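Local coordinates for extracellular fatty acid-binding protein (Gallus gallus, PDB 3SAO), which binds bacterial ferric siderophores and long-chain fatty acids, probably serving as an antibacterial factor and a lysophosphatidic acid sensor, at residues V96-R101 with R135-E140; M111-R116 with P122-I127; A126-L131 with E140-L145. One frame throughout, in Å; residues are numbered along the deposited sequence.

Interaction 1 (V96-R101 with R135-E140). With NKN ((2R)-2-hydroxy-3-(phosphonooxy)propyl tetradecanoate), chain C.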
loop_
_atom_site.group_PDB
_atom_site.type_symbol
_atom_site.label_atom_id
_atom_site.label_comp_id
_atom_site.label_asym_id
_atom_site.label_seq_id
_atom_site.Cartn_x
_atom_site.Cartn_y
_atom_site.Cartn_z
ATOM N N VAL A 96 8.253 -3.243 0.438
ATOM C CA VAL A 96 7.663 -3.675 -0.824
ATOM C C VAL A 96 6.670 -4.808 -0.565
ATOM O O VAL A 96 7.020 -5.850 -0.030
ATOM C CB VAL A 96 8.717 -4.129 -1.835
ATOM C CG1 VAL A 96 8.040 -4.522 -3.177
ATOM C CG2 VAL A 96 9.740 -3.044 -2.037
ATOM N N ILE A 97 5.416 -4.569 -0.933
ATOM C CA ILE A 97 4.299 -5.445 -0.590
ATOM C C ILE A 97 3.690 -5.943 -1.875
ATOM O O ILE A 97 3.432 -5.165 -2.809
ATOM C CB ILE A 97 3.162 -4.681 0.170
ATOM C CG1 ILE A 97 3.705 -4.017 1.416
ATOM C CG2 ILE A 97 1.991 -5.634 0.516
ATOM C CD1 ILE A 97 4.317 -4.950 2.355
ATOM N N PHE A 98 3.422 -7.225 -1.940
ATOM C CA PHE A 98 2.721 -7.734 -3.102
ATOM C C PHE A 98 1.352 -8.220 -2.619
ATOM O O PHE A 98 1.280 -9.051 -1.718
ATOM C CB PHE A 98 3.507 -8.857 -3.746
ATOM C CG PHE A 98 2.860 -9.420 -4.971
ATOM C CD1 PHE A 98 2.936 -8.744 -6.186
ATOM C CD2 PHE A 98 2.176 -10.612 -4.927
ATOM C CE1 PHE A 98 2.326 -9.253 -7.334
ATOM C CE2 PHE A 98 1.587 -11.125 -6.078
ATOM C CZ PHE A 98 1.653 -10.428 -7.273
ATOM N N ALA A 99 0.299 -7.705 -3.240
ATOM C CA ALA A 99 -1.085 -7.976 -2.858
ATOM C C ALA A 99 -1.821 -8.781 -3.907
ATOM O O ALA A 99 -1.710 -8.508 -5.094
ATOM C CB ALA A 99 -1.814 -6.673 -2.623
ATOM N N THR A 100 -2.590 -9.763 -3.445
ATOM C CA THR A 100 -3.449 -10.561 -4.300
ATOM C C THR A 100 -4.860 -10.581 -3.741
ATOM O O THR A 100 -5.057 -10.982 -2.574
ATOM C CB THR A 100 -2.928 -12.004 -4.344
ATOM O OG1 THR A 100 -1.587 -12.002 -4.859
ATOM C CG2 THR A 100 -3.826 -12.882 -5.210
ATOM N N ARG A 101 -5.826 -10.146 -4.550
ATOM C CA ARG A 101 -7.211 -10.012 -4.148
ATOM C C ARG A 101 -8.138 -10.783 -5.073
ATOM O O ARG A 101 -7.945 -10.802 -6.291
ATOM C CB ARG A 101 -7.609 -8.537 -4.182
ATOM C CG ARG A 101 -8.831 -8.184 -3.413
ATOM C CD ARG A 101 -9.134 -6.693 -3.541
ATOM N N ARG A 135 8.516 -9.697 -11.897
ATOM C CA ARG A 135 7.187 -10.251 -12.122
ATOM C C ARG A 135 6.676 -9.788 -13.496
ATOM O O ARG A 135 5.488 -9.858 -13.751
ATOM C CB ARG A 135 6.232 -9.841 -11.002
ATOM C CG ARG A 135 6.479 -10.665 -9.729
ATOM C CD ARG A 135 5.759 -10.168 -8.552
ATOM N NE ARG A 135 6.339 -10.702 -7.331
ATOM C CZ ARG A 135 5.907 -11.771 -6.672
ATOM N NH1 ARG A 135 4.851 -12.465 -7.081
ATOM N NH2 ARG A 135 6.511 -12.113 -5.557
ATOM N N ASN A 136 7.585 -9.303 -14.335
ATOM C CA ASN A 136 7.293 -8.760 -15.676
ATOM C C ASN A 136 6.293 -7.607 -15.698
ATOM O O ASN A 136 5.526 -7.463 -16.647
ATOM C CB ASN A 136 6.840 -9.867 -16.643
ATOM C CG ASN A 136 7.926 -10.897 -16.902
ATOM O OD1 ASN A 136 9.098 -10.560 -16.993
ATOM N ND2 ASN A 136 7.541 -12.160 -17.000
ATOM N N TYR A 137 6.316 -6.761 -14.672
ATOM C CA TYR A 137 5.772 -5.415 -14.830
ATOM C C TYR A 137 6.733 -4.601 -15.706
ATOM O O TYR A 137 7.952 -4.657 -15.547
ATOM C CB TYR A 137 5.495 -4.744 -13.478
ATOM C CG TYR A 137 4.416 -5.466 -12.712
ATOM C CD1 TYR A 137 3.159 -5.683 -13.274
ATOM C CD2 TYR A 137 4.641 -5.933 -11.430
ATOM C CE1 TYR A 137 2.184 -6.417 -12.590
ATOM C CE2 TYR A 137 3.675 -6.625 -10.732
ATOM C CZ TYR A 137 2.460 -6.878 -11.303
ATOM O OH TYR A 137 1.524 -7.565 -10.572
ATOM N N THR A 138 6.172 -3.911 -16.688
ATOM C CA THR A 138 6.929 -2.952 -17.471
ATOM C C THR A 138 6.948 -1.593 -16.776
ATOM O O THR A 138 6.309 -1.397 -15.744
ATOM C CB THR A 138 6.319 -2.771 -18.866
ATOM O OG1 THR A 138 5.028 -2.170 -18.731
ATOM C CG2 THR A 138 6.176 -4.092 -19.567
ATOM N N ASP A 139 7.692 -0.657 -17.355
ATOM C CA ASP A 139 7.766 0.707 -16.847
ATOM C C ASP A 139 6.436 1.436 -16.981
ATOM O O ASP A 139 6.108 2.269 -16.144
ATOM C CB ASP A 139 8.852 1.484 -17.573
ATOM C CG ASP A 139 10.102 0.668 -17.759
ATOM O OD1 ASP A 139 10.785 0.413 -16.743
ATOM O OD2 ASP A 139 10.329 0.198 -18.896
ATOM N N GLU A 140 5.650 1.089 -17.994
ATOM C CA GLU A 140 4.338 1.705 -18.158
ATOM C C GLU A 140 3.395 1.216 -17.062
ATOM O O GLU A 140 2.384 1.864 -16.786
ATOM C CB GLU A 140 3.753 1.399 -19.541
HETATM O OAA NKN C . -3.064 -3.961 1.439
HETATM O OAB NKN C . -1.244 -3.910 -0.086
HETATM P PAC NKN C . -1.714 -3.346 1.225
HETATM O OAD NKN C . -1.646 -1.845 1.356
HETATM O OAE NKN C . 4.434 -1.681 5.892
HETATM O OAF NKN C . -0.732 -3.910 2.356
HETATM C CAG NKN C . -0.758 -3.588 3.751
HETATM C CAH NKN C . 0.520 -4.057 4.440
HETATM C CAI NKN C . 1.265 -3.027 5.306
HETATM O OAJ NKN C . 2.690 -3.073 5.075
HETATM C CAK NKN C . 3.755 -2.701 6.018
HETATM C CAL NKN C . 4.101 -3.640 7.144
HETATM C CAM NKN C . 5.552 -4.073 6.995
HETATM C CAN NKN C . 5.891 -5.273 7.871
HETATM C CAO NKN C . 4.654 -5.859 8.551
HETATM O OAY NKN C . 0.133 -5.137 5.296
#
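Phe98, on the strand 94-103, meets Arg135 and Tyr137, two residues of the loop that follows helix 122-133. Along 96-101 the side chains alternate between the two faces of the sheet: even positions such as Phe98 lie on the outer face, and Ile97 and Ala99 point into the ligand pocket. Ile97 has its CD1 3.7 Å from ester oxygen OAJ of the bound lysophospholipid, while CG2 reaches the phosphate end.

Phe98 carries the whole contact with the loop. With CG anti to the backbone N (chi1 -179°), its ring projects from the outer face of the sheet and takes the guanidinium of Arg135 over one face. The two flat groups are stacked with their planes 23° apart, and CZ of Arg135 stands 4.1 Å from the ring centroid, almost on the normal, which makes this a cation-pi contact. NH1 of Arg135 comes to 3.7 Å from CE2 of Phe98, and CD of the same arginine lies 3.8 Å from Phe98 CE1, so the last methylene before the guanidinium also lies over the rim of that face. Tyr137 approaches differently, placing OH at the ring edge, 3.7 Å from Phe98 CE1. In this lipocalin beta-barrel the loop thus comes back over the outer surface of a wall strand. It starts from a Schellman motif that ends the helix, in which Asn136, at positive phi, is the C' residue and Tyr137 N bonds to Ala132 O.

Ala99 returns to the pocket side, its CB 3.8 Å from phosphate oxygen OAB of the ligand. Thr100, outside again, hydrogen-bonds through OG1 to ND1 of His109, whose ring also meets that of Phe98. The last residue, Arg101, belongs to the enterobactin site, although its side chain is modelled only as far as CD.

Interaction 2 (M111-R116 with P122-I127); sequences MRLYSR and PTAMAI. With NKN ((2R)-2-hydroxy-3-(phosphonooxy)propyl tetradecanoate), chain C.
Leu113 and Met125 cross at about a right angle, the methionine curling back from helix 122-133 to meet the strand residue. CD2 of Leu113 touches CE of Met125 at 4.0 Å. Bends at chi2 and chi3 (61° and 65°) fold the thioether over, bringing its methyl group to the leucine. CD1 of Leu113 lies over Ala124, 4.2 Å from its O and 4.4 Å from its CB. The two side-chain contacts are apolar, and no hydrogen bond joins the segments.

On the pocket side of the same strand, the residues flanking Leu113 face the phosphate of the bound lysophosphatidic acid. The grip rests chiefly on Arg112, which runs out extended and gives NH1 to OAB at 2.9 Å, in a bond well short of straight (131°). Tyr114 presents the edge of its ring to OAD, in plane, and its OH is modelled 2.4 Å from that oxygen, a hydrogen bond too short to be trusted; the ligand's glycerol and ester atoms pass over one ring face. Lys82 is a further donor.

In the lipocalin barrel, Leu113 also packs on Val15 of strand 10-18 and Phe128 of the helix, while Ala124 reaches Tyr94 of strand 94-103.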
loop_
_atom_site.group_PDB
_atom_site.type_symbol
_atom_site.label_atom_id
_atom_site.label_comp_id
_atom_site.label_asym_id
_atom_site.label_seq_id
_atom_site.Cartn_x
_atom_site.Cartn_y
_atom_site.Cartn_z
ATOM N N MET A 111 1.521 -4.537 -6.783
ATOM C CA MET A 111 2.635 -4.271 -5.925
ATOM C C MET A 111 2.522 -2.862 -5.421
ATOM O O MET A 111 2.192 -1.943 -6.194
ATOM C CB MET A 111 3.931 -4.434 -6.692
ATOM C CG MET A 111 4.212 -5.846 -7.030
ATOM S SD MET A 111 5.842 -6.072 -7.775
ATOM C CE MET A 111 6.984 -5.332 -6.609
ATOM N N ARG A 112 2.865 -2.675 -4.156
ATOM C CA ARG A 112 2.882 -1.351 -3.548
ATOM C C ARG A 112 4.220 -1.049 -2.819
ATOM O O ARG A 112 4.837 -1.913 -2.241
ATOM C CB ARG A 112 1.723 -1.213 -2.571
ATOM C CG ARG A 112 0.364 -1.462 -3.140
ATOM C CD ARG A 112 -0.712 -1.199 -2.103
ATOM N NE ARG A 112 -2.003 -1.082 -2.762
ATOM C CZ ARG A 112 -2.795 -2.103 -3.062
ATOM N NH1 ARG A 112 -2.466 -3.334 -2.702
ATOM N NH2 ARG A 112 -3.915 -1.888 -3.733
ATOM N N LEU A 113 4.686 0.190 -2.887
ATOM C CA LEU A 113 5.851 0.612 -2.107
ATOM C C LEU A 113 5.385 1.533 -0.985
ATOM O O LEU A 113 4.871 2.631 -1.243
ATOM C CB LEU A 113 6.862 1.347 -2.996
ATOM C CG LEU A 113 8.099 1.955 -2.360
ATOM C CD1 LEU A 113 8.954 0.898 -1.598
ATOM C CD2 LEU A 113 8.917 2.677 -3.472
ATOM N N TYR A 114 5.564 1.079 0.246
ATOM C CA TYR A 114 5.395 1.879 1.445
ATOM C C TYR A 114 6.694 2.644 1.755
ATOM O O TYR A 114 7.782 2.073 1.702
ATOM C CB TYR A 114 5.018 0.980 2.631
ATOM C CG TYR A 114 3.563 0.580 2.672
ATOM C CD1 TYR A 114 2.732 1.022 3.706
ATOM C CD2 TYR A 114 3.019 -0.247 1.716
ATOM C CE1 TYR A 114 1.392 0.683 3.751
ATOM C CE2 TYR A 114 1.640 -0.593 1.758
ATOM C CZ TYR A 114 0.854 -0.113 2.781
ATOM O OH TYR A 114 -0.480 -0.393 2.848
ATOM N N SER A 115 6.569 3.923 2.115
ATOM C CA SER A 115 7.698 4.721 2.595
ATOM C C SER A 115 7.310 5.517 3.870
ATOM O O SER A 115 6.166 5.959 3.975
ATOM C CB SER A 115 8.163 5.642 1.473
ATOM O OG SER A 115 9.235 6.479 1.879
ATOM N N ARG A 116 8.234 5.726 4.822
ATOM C CA ARG A 116 7.943 6.595 5.982
ATOM C C ARG A 116 7.942 8.046 5.597
ATOM O O ARG A 116 7.255 8.846 6.211
ATOM C CB ARG A 116 8.968 6.454 7.120
ATOM C CG ARG A 116 8.872 5.168 7.853
ATOM C CD ARG A 116 7.705 5.196 8.794
ATOM N NE ARG A 116 7.849 4.140 9.779
ATOM C CZ ARG A 116 6.984 3.892 10.745
ATOM N NH1 ARG A 116 5.882 4.611 10.853
ATOM N NH2 ARG A 116 7.239 2.921 11.612
ATOM N N PRO A 122 15.988 6.808 -3.193
ATOM C CA PRO A 122 16.448 6.111 -4.386
ATOM C C PRO A 122 16.588 4.611 -4.172
ATOM O O PRO A 122 16.241 3.822 -5.061
ATOM C CB PRO A 122 17.815 6.744 -4.639
ATOM C CG PRO A 122 17.659 8.135 -4.119
ATOM C CD PRO A 122 16.761 8.041 -2.950
ATOM N N THR A 123 17.068 4.239 -2.984
ATOM C CA THR A 123 17.371 2.853 -2.645
ATOM C C THR A 123 16.101 2.005 -2.666
ATOM O O THR A 123 16.028 0.956 -3.328
ATOM C CB THR A 123 18.006 2.771 -1.245
ATOM O OG1 THR A 123 19.274 3.453 -1.248
ATOM C CG2 THR A 123 18.219 1.317 -0.821
ATOM N N ALA A 124 15.110 2.480 -1.929
ATOM C CA ALA A 124 13.800 1.854 -1.876
ATOM C C ALA A 124 13.161 1.764 -3.257
ATOM O O ALA A 124 12.587 0.724 -3.602
ATOM C CB ALA A 124 12.891 2.633 -0.945
ATOM N N MET A 125 13.216 2.850 -4.030
ATOM C CA MET A 125 12.593 2.833 -5.357
ATOM C C MET A 125 13.277 1.780 -6.243
ATOM O O MET A 125 12.615 1.065 -7.018
ATOM C CB MET A 125 12.635 4.202 -6.054
ATOM C CG MET A 125 11.981 4.219 -7.445
ATOM S SD MET A 125 10.198 3.779 -7.478
ATOM C CE MET A 125 9.547 5.133 -6.571
ATOM N N ALA A 126 14.604 1.720 -6.160
ATOM C CA ALA A 126 15.381 0.754 -6.937
ATOM C C ALA A 126 15.002 -0.704 -6.635
ATOM O O ALA A 126 14.852 -1.514 -7.575
ATOM C CB ALA A 126 16.872 0.982 -6.735
ATOM N N ILE A 127 14.778 -1.031 -5.359
ATOM C CA ILE A 127 14.388 -2.404 -4.984
ATOM C C ILE A 127 12.984 -2.712 -5.490
ATOM O O ILE A 127 12.711 -3.828 -5.951
ATOM C CB ILE A 127 14.477 -2.690 -3.442
ATOM C CG1 ILE A 127 13.886 -4.056 -3.091
ATOM C CG2 ILE A 127 13.739 -1.682 -2.603
ATOM C CD1 ILE A 127 14.538 -5.182 -3.794
HETATM O OAA NKN C . -3.064 -3.961 1.439
HETATM O OAB NKN C . -1.244 -3.910 -0.086
HETATM P PAC NKN C . -1.714 -3.346 1.225
HETATM O OAD NKN C . -1.646 -1.845 1.356
HETATM O OAE NKN C . 4.434 -1.681 5.892
HETATM O OAF NKN C . -0.732 -3.910 2.356
HETATM C CAG NKN C . -0.758 -3.588 3.751
HETATM C CAH NKN C . 0.520 -4.057 4.440
HETATM C CAI NKN C . 1.265 -3.027 5.306
HETATM O OAJ NKN C . 2.690 -3.073 5.075
HETATM C CAK NKN C . 3.755 -2.701 6.018
HETATM C CAL NKN C . 4.101 -3.640 7.144
HETATM C CAM NKN C . 5.552 -4.073 6.995
HETATM C CAN NKN C . 5.891 -5.273 7.871
HETATM C CAO NKN C . 4.654 -5.859 8.551
HETATM O OAY NKN C . 0.133 -5.137 5.296
#

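Interaction 3 (A126-L131 with E140-L145)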
loop_
_atom_site.group_PDB
_atom_site.type_symbol
_atom_site.label_atom_id
_atom_site.label_comp_id
_atom_site.label_asym_id
_atom_site.label_seq_id
_atom_site.Cartn_x
_atom_site.Cartn_y
_atom_site.Cartn_z
ATOM N N ALA A 126 14.604 1.720 -6.160
ATOM C CA ALA A 126 15.381 0.754 -6.937
ATOM C C ALA A 126 15.002 -0.704 -6.635
ATOM O O ALA A 126 14.852 -1.514 -7.575
ATOM C CB ALA A 126 16.872 0.982 -6.735
ATOM N N ILE A 127 14.778 -1.031 -5.359
ATOM C CA ILE A 127 14.388 -2.404 -4.984
ATOM C C ILE A 127 12.984 -2.712 -5.490
ATOM O O ILE A 127 12.711 -3.828 -5.951
ATOM C CB ILE A 127 14.477 -2.690 -3.442
ATOM C CG1 ILE A 127 13.886 -4.056 -3.091
ATOM C CG2 ILE A 127 13.739 -1.682 -2.603
ATOM C CD1 ILE A 127 14.538 -5.182 -3.794
ATOM N N PHE A 128 12.088 -1.744 -5.356
ATOM C CA PHE A 128 10.716 -1.897 -5.869
ATOM C C PHE A 128 10.717 -2.201 -7.376
ATOM O O PHE A 128 10.063 -3.162 -7.831
ATOM C CB PHE A 128 9.917 -0.643 -5.589
ATOM C CG PHE A 128 8.493 -0.714 -6.041
ATOM C CD1 PHE A 128 7.549 -1.472 -5.342
ATOM C CD2 PHE A 128 8.076 0.028 -7.113
ATOM C CE1 PHE A 128 6.212 -1.526 -5.785
ATOM C CE2 PHE A 128 6.762 -0.030 -7.556
ATOM C CZ PHE A 128 5.836 -0.801 -6.881
ATOM N N ARG A 129 11.434 -1.370 -8.141
ATOM C CA ARG A 129 11.496 -1.534 -9.608
ATOM C C ARG A 129 12.127 -2.883 -10.008
ATOM O O ARG A 129 11.598 -3.583 -10.877
ATOM C CB ARG A 129 12.210 -0.354 -10.279
ATOM C CG ARG A 129 11.407 0.954 -10.312
ATOM C CD ARG A 129 12.041 2.000 -11.218
ATOM N NE ARG A 129 11.205 3.195 -11.305
ATOM C CZ ARG A 129 10.126 3.318 -12.082
ATOM N NH1 ARG A 129 9.749 2.343 -12.895
ATOM N NH2 ARG A 129 9.431 4.444 -12.061
ATOM N N LYS A 130 13.193 -3.273 -9.318
ATOM C CA LYS A 130 13.775 -4.610 -9.455
ATOM C C LYS A 130 12.794 -5.746 -9.234
ATOM O O LYS A 130 12.683 -6.655 -10.049
ATOM C CB LYS A 130 14.932 -4.804 -8.483
ATOM C CG LYS A 130 15.666 -6.111 -8.672
ATOM C CD LYS A 130 16.909 -6.213 -7.809
ATOM C CE LYS A 130 16.552 -6.369 -6.343
ATOM N NZ LYS A 130 17.751 -6.680 -5.519
ATOM N N LEU A 131 12.122 -5.742 -8.095
ATOM C CA LEU A 131 11.170 -6.802 -7.827
ATOM C C LEU A 131 9.942 -6.763 -8.750
ATOM O O LEU A 131 9.419 -7.825 -9.087
ATOM C CB LEU A 131 10.743 -6.763 -6.373
ATOM C CG LEU A 131 11.879 -7.067 -5.388
ATOM C CD1 LEU A 131 11.383 -6.888 -3.951
ATOM C CD2 LEU A 131 12.478 -8.466 -5.613
ATOM N N GLU A 140 5.650 1.089 -17.994
ATOM C CA GLU A 140 4.338 1.705 -18.158
ATOM C C GLU A 140 3.395 1.216 -17.062
ATOM O O GLU A 140 2.384 1.864 -16.786
ATOM C CB GLU A 140 3.753 1.399 -19.541
ATOM N N MET A 141 3.755 0.109 -16.401
ATOM C CA MET A 141 2.912 -0.465 -15.346
ATOM C C MET A 141 3.278 -0.008 -13.915
ATOM O O MET A 141 2.696 -0.484 -12.933
ATOM C CB MET A 141 2.979 -1.982 -15.419
ATOM C CG MET A 141 2.426 -2.534 -16.712
ATOM S SD MET A 141 2.963 -4.222 -16.884
ATOM C CE MET A 141 2.526 -4.587 -18.610
ATOM N N VAL A 142 4.271 0.862 -13.808
ATOM C CA VAL A 142 4.687 1.446 -12.527
ATOM C C VAL A 142 4.269 2.904 -12.465
ATOM O O VAL A 142 4.552 3.676 -13.383
ATOM C CB VAL A 142 6.204 1.337 -12.372
ATOM C CG1 VAL A 142 6.717 2.050 -11.120
ATOM C CG2 VAL A 142 6.634 -0.137 -12.428
ATOM N N ALA A 143 3.579 3.263 -11.382
ATOM C CA ALA A 143 3.155 4.626 -11.090
ATOM C C ALA A 143 3.895 5.108 -9.877
ATOM O O ALA A 143 3.869 4.473 -8.844
ATOM C CB ALA A 143 1.662 4.683 -10.821
ATOM N N VAL A 144 4.603 6.219 -10.023
ATOM C CA VAL A 144 5.152 6.913 -8.882
ATOM C C VAL A 144 4.109 7.988 -8.553
ATOM O O VAL A 144 3.775 8.792 -9.404
ATOM C CB VAL A 144 6.501 7.520 -9.212
ATOM C CG1 VAL A 144 7.018 8.348 -8.025
ATOM C CG2 VAL A 144 7.499 6.426 -9.641
ATOM N N LEU A 145 3.518 7.911 -7.360
ATOM C CA LEU A 145 2.339 8.699 -7.007
ATOM C C LEU A 145 2.695 10.123 -6.559
ATOM O O LEU A 145 3.433 10.267 -5.612
ATOM C CB LEU A 145 1.581 7.997 -5.881
ATOM C CG LEU A 145 1.054 6.599 -6.232
ATOM C CD1 LEU A 145 0.350 5.904 -5.075
ATOM C CD2 LEU A 145 0.150 6.733 -7.471
#
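Val142 receives two residues of helix 122-133, Phe128 and Arg129, each on its CG1 methyl. This joins the helix that follows the lipocalin barrel to the short strand 142-144 after it, which is added to the barrel sheet alongside strand 10-18. Helix and strand run nearly antiparallel, their local axes at 164° and 10.9 Å apart at closest approach.

Arg129 contributes the larger share. Its side chain leaves the helix extended from CG to NE and lays one face of the guanidinium over Val142, with NH1 3.5 Å from CG1 of the valine. NH2 goes on to CG2 of Val144, at 3.7 Å, so the flat group spans two residues whose side chains lie on the same face of the strand. No hydrogen bond joins the segments; here the arginine works as a planar packing surface. Phe128 comes in at its ring edge, CE2 being 4.1 Å from Val142 CG1. A chi1 of -178° swings the phenyl ring opposite the backbone N, away from the helix and onto the sheet.

Further out, the Phe128 ring settles among Ala16 and Ala18 of strand 10-18 and Met111 of strand 106-115, and Val142 also leans on Ala18. Leu131, one turn along the helix, reaches Leu87 and Met111. The short strand itself is held in place by backbone hydrogen bonds of Ala143 with Leu17 and Met141 with Ser19. Beyond these pairings, the carbonyl oxygen of Val142 accepts a hydrogen bond from NZ of Lys28.

In the fold
The three contacts lie on one side of the lipocalin barrel, where helix 122-133 and the chain after it pack against the sheet. Interactions 2 and 3 share the helix and have centres about 8 Å apart, as do interactions 1 and 3; interactions 1 and 2 are about 12 Å apart. Along the chain, strands 94-103 and 106-115 come first, then the helix, its loop and strand 142-144, so interaction 2 falls within the span of interaction 1, whereas 1 and 3 alternate. Phe128 bridges them, touching Val96 and Met111. The same strands present Ile97, Ala99, Arg112 and Tyr114 to the ligand on their inner face, so the contacts lie on the outside of the pocket wall.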